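Local coordinates for protein purine nucleoside phosphorylase (Bacillus licheniformis, PDB 6DZD) that probably cleaves purine nucleosides with phosphate to free base and ribose 1-phosphate, may also deaminate adenosine, and binds zinc, at residues 58-61 with 62-65; 228-231 with 232-236; 214-217 with 218-222; 172-175 with 176-179; 164-167 with 168-172. All coordinates share one frame; numbering follows the deposited sequence.

Contact 1. Residues 58-61 with 62-65; sequences HEQH and VINN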
loop_
_atom_site.group_PDB
_atom_site.type_symbol
_atom_site.label_atom_id
_atom_site.label_comp_id
_atom_site.label_asym_id
_atom_site.label_seq_id
_atom_site.Cartn_x
_atom_site.Cartn_y
_atom_site.Cartn_z
ATOM N N HIS A 58 14.084 -16.627 3.309
ATOM C CA HIS A 58 15.534 -16.567 3.186
ATOM C C HIS A 58 15.960 -15.154 2.825
ATOM O O HIS A 58 15.629 -14.658 1.742
ATOM C CB HIS A 58 16.031 -17.554 2.137
ATOM C CG HIS A 58 17.521 -17.699 2.119
ATOM N ND1 HIS A 58 18.231 -18.219 3.182
ATOM C CD2 HIS A 58 18.440 -17.369 1.180
ATOM C CE1 HIS A 58 19.521 -18.225 2.889
ATOM N NE2 HIS A 58 19.674 -17.712 1.679
ATOM N N GLU A 59 16.729 -14.528 3.718
ATOM C CA GLU A 59 16.962 -13.091 3.627
ATOM C C GLU A 59 17.605 -12.709 2.297
ATOM O O GLU A 59 17.191 -11.741 1.649
ATOM C CB GLU A 59 17.822 -12.639 4.801
ATOM C CG GLU A 59 18.130 -11.169 4.760
ATOM C CD GLU A 59 19.028 -10.741 5.899
ATOM O OE1 GLU A 59 18.940 -11.369 6.982
ATOM O OE2 GLU A 59 19.831 -9.786 5.706
ATOM N N GLN A 60 18.610 -13.475 1.867
ATOM C CA GLN A 60 19.296 -13.183 0.613
ATOM C C GLN A 60 18.346 -13.232 -0.575
ATOM O O GLN A 60 18.549 -12.511 -1.556
ATOM C CB GLN A 60 20.461 -14.154 0.403
ATOM C CG GLN A 60 21.418 -13.673 -0.652
ATOM C CD GLN A 60 21.548 -12.148 -0.629
ATOM O OE1 GLN A 60 22.093 -11.569 0.325
ATOM N NE2 GLN A 60 21.031 -11.484 -1.673
ATOM N N HIS A 61 17.334 -14.104 -0.533
ATOM C CA HIS A 61 16.373 -14.160 -1.631
ATOM C C HIS A 61 15.522 -12.891 -1.690
ATOM O O HIS A 61 15.220 -12.395 -2.781
ATOM C CB HIS A 61 15.510 -15.421 -1.523
ATOM C CG HIS A 61 16.251 -16.690 -1.846
ATOM N ND1 HIS A 61 15.738 -17.942 -1.588
ATOM C CD2 HIS A 61 17.474 -16.894 -2.396
ATOM C CE1 HIS A 61 16.613 -18.862 -1.960
ATOM N NE2 HIS A 61 17.673 -18.254 -2.460
ATOM N N VAL A 62 15.124 -12.352 -0.530
ATOM C CA VAL A 62 14.305 -11.135 -0.498
ATOM C C VAL A 62 15.089 -9.938 -1.028
ATOM O O VAL A 62 14.576 -9.132 -1.815
ATOM C CB VAL A 62 13.789 -10.869 0.930
ATOM C CG1 VAL A 62 12.919 -9.637 0.958
ATOM C CG2 VAL A 62 13.030 -12.075 1.483
ATOM N N ILE A 63 16.345 -9.797 -0.593
ATOM C CA ILE A 63 17.181 -8.709 -1.086
ATOM C C ILE A 63 17.379 -8.828 -2.593
ATOM O O ILE A 63 17.381 -7.820 -3.318
ATOM C CB ILE A 63 18.510 -8.685 -0.317
ATOM C CG1 ILE A 63 18.264 -8.095 1.078
ATOM C CG2 ILE A 63 19.550 -7.901 -1.084
ATOM C CD1 ILE A 63 19.253 -8.525 2.120
ATOM N N ASN A 64 17.520 -10.061 -3.092
ATOM C CA ASN A 64 17.635 -10.254 -4.532
ATOM C C ASN A 64 16.317 -9.944 -5.240
ATOM O O ASN A 64 16.322 -9.376 -6.340
ATOM C CB ASN A 64 18.138 -11.661 -4.838
ATOM C CG ASN A 64 19.637 -11.785 -4.625
ATOM O OD1 ASN A 64 20.328 -10.788 -4.417
ATOM N ND2 ASN A 64 20.145 -13.012 -4.655
ATOM N N ASN A 65 15.175 -10.278 -4.629
ATOM C CA ASN A 65 13.917 -9.878 -5.252
ATOM C C ASN A 65 13.789 -8.351 -5.287
ATOM O O ASN A 65 13.340 -7.777 -6.288
ATOM C CB ASN A 65 12.727 -10.478 -4.498
ATOM C CG ASN A 65 12.718 -11.980 -4.503
ATOM O OD1 ASN A 65 13.278 -12.619 -5.390
ATOM N ND2 ASN A 65 12.056 -12.562 -3.511
#

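Contact 2. Residues 228-231 with 232-236; sequences VNRQ and LLVHA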
loop_
_atom_site.group_PDB
_atom_site.type_symbol
_atom_site.label_atom_id
_atom_site.label_comp_id
_atom_site.label_asym_id
_atom_site.label_seq_id
_atom_site.Cartn_x
_atom_site.Cartn_y
_atom_site.Cartn_z
ATOM N N VAL A 228 -13.939 1.910 2.437
ATOM C CA VAL A 228 -13.804 2.771 3.598
ATOM C C VAL A 228 -12.667 3.747 3.382
ATOM O O VAL A 228 -12.763 4.925 3.741
ATOM C CB VAL A 228 -13.586 1.939 4.869
ATOM C CG1 VAL A 228 -13.555 2.849 6.079
ATOM C CG2 VAL A 228 -14.654 0.875 4.997
ATOM N N ASN A 229 -11.564 3.272 2.810
ATOM C CA ASN A 229 -10.464 4.180 2.530
ATOM C C ASN A 229 -10.844 5.195 1.455
ATOM O O ASN A 229 -10.555 6.390 1.598
ATOM C CB ASN A 229 -9.220 3.389 2.151
ATOM C CG ASN A 229 -8.531 2.810 3.360
ATOM O OD1 ASN A 229 -7.781 3.498 4.049
ATOM N ND2 ASN A 229 -8.799 1.548 3.644
ATOM N N ARG A 230 -11.514 4.758 0.389
ATOM C CA ARG A 230 -11.979 5.732 -0.588
ATOM C C ARG A 230 -12.882 6.765 0.069
ATOM O O ARG A 230 -12.778 7.964 -0.214
ATOM C CB ARG A 230 -12.700 5.046 -1.738
ATOM C CG ARG A 230 -13.023 5.991 -2.864
ATOM C CD ARG A 230 -14.220 5.486 -3.678
ATOM N NE ARG A 230 -15.467 5.559 -2.925
ATOM C CZ ARG A 230 -16.151 6.687 -2.752
ATOM N NH1 ARG A 230 -17.277 6.695 -2.054
ATOM N NH2 ARG A 230 -15.696 7.817 -3.281
ATOM N N GLN A 231 -13.750 6.321 0.976
ATOM C CA GLN A 231 -14.605 7.260 1.687
ATOM C C GLN A 231 -13.775 8.212 2.527
ATOM O O GLN A 231 -14.081 9.405 2.608
ATOM C CB GLN A 231 -15.614 6.506 2.551
ATOM C CG GLN A 231 -16.772 5.908 1.776
ATOM C CD GLN A 231 -17.894 5.405 2.668
ATOM O OE1 GLN A 231 -18.235 6.028 3.674
ATOM N NE2 GLN A 231 -18.496 4.285 2.283
ATOM N N LEU A 232 -12.687 7.716 3.118
ATOM C CA LEU A 232 -11.875 8.564 3.974
ATOM C C LEU A 232 -11.104 9.612 3.183
ATOM O O LEU A 232 -10.902 10.726 3.682
ATOM C CB LEU A 232 -10.917 7.702 4.776
ATOM C CG LEU A 232 -11.611 6.965 5.915
ATOM C CD1 LEU A 232 -10.756 5.770 6.331
ATOM C CD2 LEU A 232 -11.885 7.918 7.078
ATOM N N LEU A 233 -10.705 9.291 1.942
ATOM C CA LEU A 233 -10.066 10.278 1.072
ATOM C C LEU A 233 -11.043 11.380 0.675
ATOM O O LEU A 233 -10.711 12.569 0.751
ATOM C CB LEU A 233 -9.501 9.594 -0.173
ATOM C CG LEU A 233 -8.409 8.546 0.058
ATOM C CD1 LEU A 233 -8.040 7.791 -1.228
ATOM C CD2 LEU A 233 -7.183 9.186 0.667
ATOM N N VAL A 234 -12.262 11.003 0.269
ATOM C CA VAL A 234 -13.259 11.997 -0.118
ATOM C C VAL A 234 -13.600 12.881 1.074
ATOM O O VAL A 234 -13.738 14.107 0.952
ATOM C CB VAL A 234 -14.518 11.310 -0.679
ATOM C CG1 VAL A 234 -15.583 12.348 -1.027
ATOM C CG2 VAL A 234 -14.179 10.439 -1.886
ATOM N N HIS A 235 -13.752 12.259 2.245
ATOM C CA HIS A 235 -13.936 13.005 3.478
ATOM C C HIS A 235 -12.770 13.953 3.698
ATOM O O HIS A 235 -12.964 15.110 4.084
ATOM C CB HIS A 235 -14.071 12.018 4.633
ATOM C CG HIS A 235 -14.247 12.652 5.976
ATOM N ND1 HIS A 235 -15.451 13.170 6.404
ATOM C CD2 HIS A 235 -13.381 12.805 7.004
ATOM C CE1 HIS A 235 -15.313 13.638 7.629
ATOM N NE2 HIS A 235 -14.069 13.422 8.019
ATOM N N ALA A 236 -11.554 13.501 3.402
ATOM C CA ALA A 236 -10.395 14.336 3.659
ATOM C C ALA A 236 -10.295 15.515 2.703
ATOM O O ALA A 236 -9.515 16.436 2.964
ATOM C CB ALA A 236 -9.129 13.500 3.594
#

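Contact 3. Residues 214-217 with 218-222; sequences LTIK and EGEYR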
loop_
_atom_site.group_PDB
_atom_site.type_symbol
_atom_site.label_atom_id
_atom_site.label_comp_id
_atom_site.label_asym_id
_atom_site.label_seq_id
_atom_site.Cartn_x
_atom_site.Cartn_y
_atom_site.Cartn_z
ATOM N N LEU A 214 -21.686 -5.393 5.388
ATOM C CA LEU A 214 -23.003 -5.970 5.614
ATOM C C LEU A 214 -22.867 -7.076 6.649
ATOM O O LEU A 214 -21.757 -7.450 7.052
ATOM C CB LEU A 214 -23.638 -6.516 4.325
ATOM C CG LEU A 214 -22.960 -7.689 3.594
ATOM C CD1 LEU A 214 -23.396 -9.082 4.120
ATOM C CD2 LEU A 214 -23.250 -7.560 2.096
ATOM N N THR A 215 -24.022 -7.587 7.068
ATOM C CA THR A 215 -24.146 -8.646 8.065
ATOM C C THR A 215 -24.534 -9.943 7.362
ATOM O O THR A 215 -25.605 -10.022 6.749
ATOM C CB THR A 215 -25.199 -8.290 9.125
ATOM O OG1 THR A 215 -24.790 -7.130 9.866
ATOM C CG2 THR A 215 -25.422 -9.458 10.084
ATOM N N ILE A 216 -23.660 -10.945 7.421
ATOM C CA ILE A 216 -24.038 -12.282 6.965
ATOM C C ILE A 216 -24.958 -12.942 7.993
ATOM O O ILE A 216 -26.100 -13.335 7.700
ATOM C CB ILE A 216 -22.775 -13.122 6.706
ATOM C CG1 ILE A 216 -21.889 -12.401 5.673
ATOM C CG2 ILE A 216 -23.152 -14.521 6.252
ATOM C CD1 ILE A 216 -20.435 -12.798 5.677
ATOM N N LYS A 217 -24.469 -13.047 9.223
ATOM C CA LYS A 217 -25.211 -13.569 10.356
ATOM C C LYS A 217 -24.713 -12.789 11.558
ATOM O O LYS A 217 -23.743 -12.037 11.458
ATOM C CB LYS A 217 -25.009 -15.078 10.515
ATOM C CG LYS A 217 -23.547 -15.469 10.573
ATOM C CD LYS A 217 -23.378 -16.963 10.695
ATOM C CE LYS A 217 -22.193 -17.294 11.585
ATOM N NZ LYS A 217 -22.452 -18.544 12.357
ATOM N N GLU A 218 -25.354 -12.991 12.706
ATOM C CA GLU A 218 -24.975 -12.208 13.869
ATOM C C GLU A 218 -23.510 -12.454 14.195
ATOM O O GLU A 218 -23.082 -13.605 14.307
ATOM C CB GLU A 218 -25.859 -12.549 15.065
ATOM C CG GLU A 218 -25.297 -12.011 16.375
ATOM C CD GLU A 218 -26.364 -11.860 17.454
ATOM O OE1 GLU A 218 -26.696 -10.698 17.820
ATOM O OE2 GLU A 218 -26.884 -12.896 17.943
ATOM N N GLY A 219 -22.737 -11.367 14.277
ATOM C CA GLY A 219 -21.327 -11.426 14.596
ATOM C C GLY A 219 -20.388 -11.670 13.431
ATOM O O GLY A 219 -19.166 -11.606 13.623
ATOM N N GLU A 220 -20.894 -11.908 12.222
ATOM C CA GLU A 220 -20.031 -12.041 11.055
ATOM C C GLU A 220 -20.423 -11.029 9.996
ATOM O O GLU A 220 -21.595 -10.929 9.621
ATOM C CB GLU A 220 -20.066 -13.436 10.441
ATOM C CG GLU A 220 -18.827 -13.687 9.592
ATOM C CD GLU A 220 -18.654 -15.143 9.221
ATOM O OE1 GLU A 220 -19.640 -15.905 9.360
ATOM O OE2 GLU A 220 -17.523 -15.526 8.832
ATOM N N TYR A 221 -19.432 -10.311 9.501
ATOM C CA TYR A 221 -19.662 -9.181 8.630
ATOM C C TYR A 221 -18.714 -9.256 7.447
ATOM O O TYR A 221 -17.536 -9.581 7.600
ATOM C CB TYR A 221 -19.442 -7.858 9.381
ATOM C CG TYR A 221 -20.164 -7.744 10.707
ATOM C CD1 TYR A 221 -21.463 -7.271 10.759
ATOM C CD2 TYR A 221 -19.544 -8.105 11.898
ATOM C CE1 TYR A 221 -22.125 -7.164 11.940
ATOM C CE2 TYR A 221 -20.211 -8.002 13.099
ATOM C CZ TYR A 221 -21.501 -7.525 13.104
ATOM O OH TYR A 221 -22.200 -7.397 14.271
ATOM N N ARG A 222 -19.232 -8.907 6.279
ATOM C CA ARG A 222 -18.447 -8.726 5.072
ATOM C C ARG A 222 -18.012 -7.269 5.034
ATOM O O ARG A 222 -18.807 -6.376 5.334
ATOM C CB ARG A 222 -19.311 -9.054 3.859
ATOM C CG ARG A 222 -18.593 -9.602 2.686
ATOM C CD ARG A 222 -19.498 -10.536 1.888
ATOM N NE ARG A 222 -19.522 -11.900 2.425
ATOM C CZ ARG A 222 -18.496 -12.761 2.415
ATOM N NH1 ARG A 222 -17.310 -12.425 1.915
ATOM N NH2 ARG A 222 -18.657 -13.976 2.912
#

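Contact 4. Residues 172-175 with 176-179; sequences GSNP and ADIR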
loop_
_atom_site.group_PDB
_atom_site.type_symbol
_atom_site.label_atom_id
_atom_site.label_comp_id
_atom_site.label_asym_id
_atom_site.label_seq_id
_atom_site.Cartn_x
_atom_site.Cartn_y
_atom_site.Cartn_z
ATOM N N GLY A 172 1.081 22.569 2.756
ATOM C CA GLY A 172 0.389 23.562 1.962
ATOM C C GLY A 172 -0.304 23.025 0.736
ATOM O O GLY A 172 -0.548 23.783 -0.207
ATOM N N SER A 173 -0.652 21.743 0.726
ATOM C CA SER A 173 -1.390 21.221 -0.412
ATOM C C SER A 173 -2.801 21.799 -0.436
ATOM O O SER A 173 -3.416 22.074 0.601
ATOM C CB SER A 173 -1.476 19.681 -0.387
ATOM O OG SER A 173 -0.247 19.045 -0.753
ATOM N N ASN A 174 -3.289 22.026 -1.639
ATOM C CA ASN A 174 -4.714 22.162 -1.861
ATOM C C ASN A 174 -5.277 20.763 -2.068
ATOM O O ASN A 174 -4.784 20.037 -2.949
ATOM C CB ASN A 174 -4.979 23.038 -3.073
ATOM C CG ASN A 174 -6.454 23.212 -3.381
ATOM O OD1 ASN A 174 -7.326 22.529 -2.828
ATOM N ND2 ASN A 174 -6.738 24.124 -4.311
ATOM N N PRO A 175 -6.244 20.316 -1.254
ATOM C CA PRO A 175 -6.761 18.944 -1.420
ATOM C C PRO A 175 -7.353 18.667 -2.790
ATOM O O PRO A 175 -7.389 17.503 -3.199
ATOM C CB PRO A 175 -7.822 18.832 -0.320
ATOM C CG PRO A 175 -8.124 20.223 0.043
ATOM C CD PRO A 175 -6.870 20.987 -0.114
ATOM N N ALA A 176 -7.836 19.689 -3.504
ATOM C CA ALA A 176 -8.315 19.493 -4.870
ATOM C C ALA A 176 -7.203 19.053 -5.821
ATOM O O ALA A 176 -7.489 18.435 -6.845
ATOM C CB ALA A 176 -8.978 20.777 -5.377
ATOM N N ASP A 177 -5.946 19.365 -5.512
ATOM C CA ASP A 177 -4.818 18.994 -6.355
ATOM C C ASP A 177 -4.348 17.565 -6.129
ATOM O O ASP A 177 -3.544 17.070 -6.925
ATOM C CB ASP A 177 -3.627 19.925 -6.115
ATOM C CG ASP A 177 -3.865 21.326 -6.629
ATOM O OD1 ASP A 177 -4.402 21.461 -7.741
ATOM O OD2 ASP A 177 -3.495 22.295 -5.942
ATOM N N ILE A 178 -4.791 16.906 -5.062
ATOM C CA ILE A 178 -4.221 15.613 -4.695
ATOM C C ILE A 178 -4.881 14.511 -5.516
ATOM O O ILE A 178 -6.107 14.475 -5.676
ATOM C CB ILE A 178 -4.371 15.356 -3.186
ATOM C CG1 ILE A 178 -3.612 16.410 -2.371
ATOM C CG2 ILE A 178 -3.886 13.962 -2.821
ATOM C CD1 ILE A 178 -3.985 16.418 -0.902
ATOM N N ARG A 179 -4.059 13.615 -6.049
ATOM C CA ARG A 179 -4.511 12.404 -6.699
ATOM C C ARG A 179 -4.199 11.221 -5.797
ATOM O O ARG A 179 -3.244 11.257 -5.016
ATOM C CB ARG A 179 -3.840 12.232 -8.062
ATOM C CG ARG A 179 -4.553 12.952 -9.189
ATOM C CD ARG A 179 -4.048 14.391 -9.384
ATOM N NE ARG A 179 -4.700 15.036 -10.528
ATOM C CZ ARG A 179 -5.083 16.312 -10.572
ATOM N NH1 ARG A 179 -5.670 16.791 -11.667
ATOM N NH2 ARG A 179 -4.887 17.110 -9.523
HETATM O O HOH W 1 -1.521 21.929 -4.036
#

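Contact 5. Residues 164-167 with 168-172; sequences VDMW and IRREG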
loop_
_atom_site.group_PDB
_atom_site.type_symbol
_atom_site.label_atom_id
_atom_site.label_comp_id
_atom_site.label_asym_id
_atom_site.label_seq_id
_atom_site.Cartn_x
_atom_site.Cartn_y
_atom_site.Cartn_z
ATOM N N VAL A 164 -3.648 13.033 3.911
ATOM C CA VAL A 164 -4.198 14.228 3.284
ATOM C C VAL A 164 -4.149 15.406 4.249
ATOM O O VAL A 164 -3.822 16.533 3.855
ATOM C CB VAL A 164 -5.629 13.963 2.789
ATOM C CG1 VAL A 164 -6.221 15.224 2.231
ATOM C CG2 VAL A 164 -5.650 12.847 1.761
ATOM N N ASP A 165 -4.461 15.169 5.528
ATOM C CA ASP A 165 -4.388 16.249 6.508
ATOM C C ASP A 165 -2.946 16.729 6.685
ATOM O O ASP A 165 -2.702 17.922 6.915
ATOM C CB ASP A 165 -5.012 15.799 7.837
ATOM C CG ASP A 165 -5.361 16.981 8.748
ATOM O OD1 ASP A 165 -6.123 17.891 8.309
ATOM O OD2 ASP A 165 -4.858 17.018 9.906
ATOM N N MET A 166 -1.981 15.802 6.596
ATOM C CA MET A 166 -0.565 16.146 6.696
ATOM C C MET A 166 -0.092 16.935 5.483
ATOM O O MET A 166 0.762 17.816 5.617
ATOM C CB MET A 166 0.282 14.886 6.873
ATOM C CG MET A 166 1.500 15.066 7.735
ATOM S SD MET A 166 1.970 13.521 8.572
ATOM C CE MET A 166 1.246 13.754 10.199
ATOM N N TRP A 167 -0.589 16.614 4.286
ATOM C CA TRP A 167 -0.193 17.408 3.121
ATOM C C TRP A 167 -0.840 18.786 3.157
ATOM O O TRP A 167 -0.247 19.779 2.709
ATOM C CB TRP A 167 -0.548 16.684 1.821
ATOM C CG TRP A 167 0.358 15.519 1.536
ATOM C CD1 TRP A 167 1.197 14.892 2.416
ATOM C CD2 TRP A 167 0.501 14.841 0.301
ATOM N NE1 TRP A 167 1.858 13.872 1.797
ATOM C CE2 TRP A 167 1.450 13.819 0.492
ATOM C CE3 TRP A 167 -0.072 15.004 -0.961
ATOM C CZ2 TRP A 167 1.836 12.960 -0.528
ATOM C CZ3 TRP A 167 0.302 14.151 -1.967
ATOM C CH2 TRP A 167 1.253 13.137 -1.746
ATOM N N ILE A 168 -2.073 18.855 3.658
ATOM C CA ILE A 168 -2.767 20.126 3.743
ATOM C C ILE A 168 -2.144 20.989 4.819
ATOM O O ILE A 168 -1.897 22.182 4.603
ATOM C CB ILE A 168 -4.268 19.908 3.984
ATOM C CG1 ILE A 168 -4.922 19.364 2.718
ATOM C CG2 ILE A 168 -4.933 21.203 4.373
ATOM C CD1 ILE A 168 -6.343 18.958 2.924
ATOM N N ARG A 169 -1.861 20.411 5.987
ATOM C CA ARG A 169 -1.459 21.251 7.114
ATOM C C ARG A 169 0.045 21.493 7.195
ATOM O O ARG A 169 0.466 22.582 7.579
ATOM C CB ARG A 169 -1.964 20.649 8.433
ATOM C CG ARG A 169 -3.497 20.616 8.557
ATOM C CD ARG A 169 -3.978 20.015 9.871
ATOM N NE ARG A 169 -4.518 21.065 10.752
ATOM C CZ ARG A 169 -5.810 21.390 10.852
ATOM N NH1 ARG A 169 -6.740 20.758 10.126
ATOM N NH2 ARG A 169 -6.173 22.364 11.668
ATOM N N ARG A 170 0.878 20.512 6.864
ATOM C CA ARG A 170 2.319 20.733 6.925
ATOM C C ARG A 170 2.908 21.180 5.599
ATOM O O ARG A 170 3.901 21.920 5.596
ATOM C CB ARG A 170 3.065 19.460 7.345
ATOM C CG ARG A 170 3.308 19.279 8.820
ATOM C CD ARG A 170 2.264 18.351 9.418
ATOM N NE ARG A 170 2.815 17.456 10.434
ATOM C CZ ARG A 170 2.079 16.831 11.351
ATOM N NH1 ARG A 170 2.667 16.028 12.234
ATOM N NH2 ARG A 170 0.754 17.018 11.389
ATOM N N GLU A 171 2.309 20.779 4.474
ATOM C CA GLU A 171 2.927 21.001 3.174
ATOM C C GLU A 171 2.226 22.042 2.320
ATOM O O GLU A 171 2.761 22.399 1.267
ATOM C CB GLU A 171 2.989 19.685 2.380
ATOM C CG GLU A 171 3.558 18.519 3.169
ATOM C CD GLU A 171 5.034 18.695 3.519
ATOM O OE1 GLU A 171 5.450 18.324 4.634
ATOM O OE2 GLU A 171 5.779 19.192 2.660
ATOM N N GLY A 172 1.081 22.569 2.756
ATOM C CA GLY A 172 0.389 23.562 1.962
ATOM C C GLY A 172 -0.304 23.025 0.736
ATOM O O GLY A 172 -0.548 23.783 -0.207
#

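Contact 1. Residues 58-61 with 62-65
E59 and I63, one helical turn apart, run side by side in the same direction, and the CD1 methyl of I63 lies against both CG and the carboxylate oxygen OE2 of E59, OE2 at 3.8 Å. CG stands opposite the backbone N (chi1 179°) and the chain stays extended, which carries it along the isoleucine, with L53 touching E59 from a nearby loop. V62 and I63 form the buried side together with N65; N50 packs on V62, and the N65 amide is held by E41 N, S42 OG and the N50 carbonyl, so this polar group is satisfied although enclosed. The backbone is regular here: I63 N donates to E59 O at 3.1 Å in a nearly straight bond (170°), and N65 N to H61 O at 2.8 Å, while V62 N reaches H58 O at a longer 3.3 Å. The other side is looser and faces solvent. Q60 bends at chi2 and swings its amide over to that of N64, with Q60 NE2 2.9 Å from N64 OD1 and the two planes 54° apart. N64 ND2 donates to E41 OE1, tying this side to the preceding loop. Also on the outer side, CD2 of H58 lies over the centre of the H61 imidazole. The arrangement is that of the first turns of an alpha-helix, here helix 59-72, with H58 at the N-cap position and side chains paired four residues apart.

Contact 2. Residues 228-231 with 232-236
V228 and L232 make the apolar part of this contact, lying alongside each other with V228 CG1 4.1 Å from L232 CD1. The leucine also lies over the backbone: its CG is 3.2 Å from V228 O, and CG of L233 likewise sits beside N229 O. Both leucines are buried. L233 turns to A160 and V164 of helix 159-169 and to F137 and I243 of the sheet, while V228 meets the loop residues L204 and A212. This is one face of the amphipathic helix 225-236, packed against helix 159-169 and against strands 133-139 and 243-245 of the mixed sheet. Backbone hydrogen bonds from residue to residue four back keep the pitch: L233 N to N229 O at 2.9 Å, V234 N to R230 O at 3.1 Å and H235 N to Q231 O at 2.9 Å. The charged part belongs to R230. Its chain starts out trans to the backbone N (chi1 -172°) and bends at chi3 (69°), which carries the guanidinium along V234 until NH2 is 3.3 Å from V234 CG2. The same group forms a salt bridge through NH1 to E227, one turn earlier, and NH2 makes a weak hydrogen bond to N240. The buried N229 amide is fixed through ND2 by the L225 carbonyl and by OG1 of T155.

Contact 3. Residues 214-217 with 218-222
T215 lies alongside Y221, its OG1 3.4 Å from CE1 at the edge of the phenol ring. A chi1 of -50° swings the tyrosine ring away from its own carbonyl and beside the partner strand, and L214 O also meets the ring edge in its plane. T215 and Y221 form a non-hydrogen-bonded antiparallel pair. Beside it, L214 and R222 are hydrogen-bonded both ways, L214 N to R222 O and R222 N to L214 O, each 3.0 Å, and L214 CG packs on R222 CB. A phenylalanine in place of Y221 would probably keep the ring beside T215 but leave D195, which the phenol OH now holds, without this mate. Toward the loop the register slips by one: I216 and K217 both face E220, a classic beta bulge. I216 N donates to E220 O at 3.0 Å, and E220 N to K217 O at 3.0 Å closes a type II turn in which G219 takes the positive phi (85°). The I216 side chain, from the bulge, crosses that of R222 obliquely, with I216 CD1 3.5 Å from R222 NH2; on the face of L214, K217, E220 and R222 the methylenes of K217 approach E220, whose OE2 is held by T192. The hairpin of strands 213-215 and 220-223 is extended by strand 192-193 through backbone bonds between Y221 and V193. R222 reaches S188 O there, close to the zinc ligands C189 and C190, while L214 lies near the bound potassium ion, and helix 225-236 follows directly in the chain.

Contact 4. Residues 172-175 with 176-179
N174 and A176 form an Asx-Pro turn: N174 OD1 accepts from A176 N at 3.0 Å across P175, and the loop between helix 159-169 and strand 179-182 turns here. The asparagine serves twice, since its backbone O takes D177 N at 2.9 Å. One residue on, P175 O accepts from I178 N at a longer 3.3 Å. In all three bonds the donor stands above the carbonyl plane. With chi1 near 180°, the N174 side chain brings OD1 back over the following peptide. A bound water adds a further link, accepting from N174 N at 3.0 Å and donating to D177 OD2 at 2.8 Å. With an alanine at D177 this water is likely to lose its acceptor, and N174 N its water bridge to D177. Apolar packing fills the inner side: I178 CD1 lies 3.8 Å from P175 CA and touches S173 CB, over V164 and W167 of the preceding helix. The S173 hydroxyl is held by D139. Beyond the turn, R179 NH2 donates to D177 O at 2.9 Å, the acceptor lying in the plane of the guanidinium.

Contact 5. Residues 164-167 with 168-172
Contacts four residues apart, such as V164 with I168 and D165 with R169, run along the C-terminal end of helix 159-169, which closes on a glycine in positive phi, G172. V164 CG1 and I168 CD1 meet at 3.8 Å, side by side, on the flank that continues to F137, L233 and A236. The backbone ladder is regular at first: I168 N to V164 O at 2.9 Å, R169 N to D165 O at 2.8 Å and R170 N to M166 O at 3.0 Å. It weakens at E171 N to W167 O, 3.3 Å and far from straight (130°), just before G172 turns to positive phi. W167 points its indole inward, packing on F137 and L144 and meeting Y117 edge to face, joining this end of the helix to strands 133-139, 144-150 and 115-118. E171 lies with CG near the indole, but its carboxylate belongs to K93, by a salt bridge, and to the Y117 hydroxyl. The outer side carries charge. D165 and R169 form a salt bridge with a weak hydrogen bond, NH1 to OD1 at 3.4 Å: OD1 lies at the edge of the guanidinium, in its plane, though carboxylate and guanidinium planes are 47° apart. A chi1 of -162° directs the D165 carboxylate along the helix to the arginine, whose methylenes run beside it. Next to it M166 crosses R170, its chain bent at chi3, and the CE methyl sits over one face of the R170 guanidinium, 3.2 Å above the plane and offset toward the rim.

Overall arrangement
In chain order come contacts 1, 5, 4, 3 and 2. Contacts 4 and 5 share G172, with centres 8 Å apart: W167 O probably accepts from S173 N, and the loop folds back on helix 159-169. Contact 2, on helix 225-236, touches contact 5 through L233 and A236 against V164 and lies about 4 Å from contact 4 at nearest atoms. These three pack together beside the sheet with strands 133-139 and 179-182. The hairpin of contact 3, beside the metal sites and about 23 Å from contact 2 between centres, runs through strand 220-223 into helix 225-236, joining those sites in sequence to the packed helices. Contact 1 lies far off, its centre 36 to 40 Å from theirs.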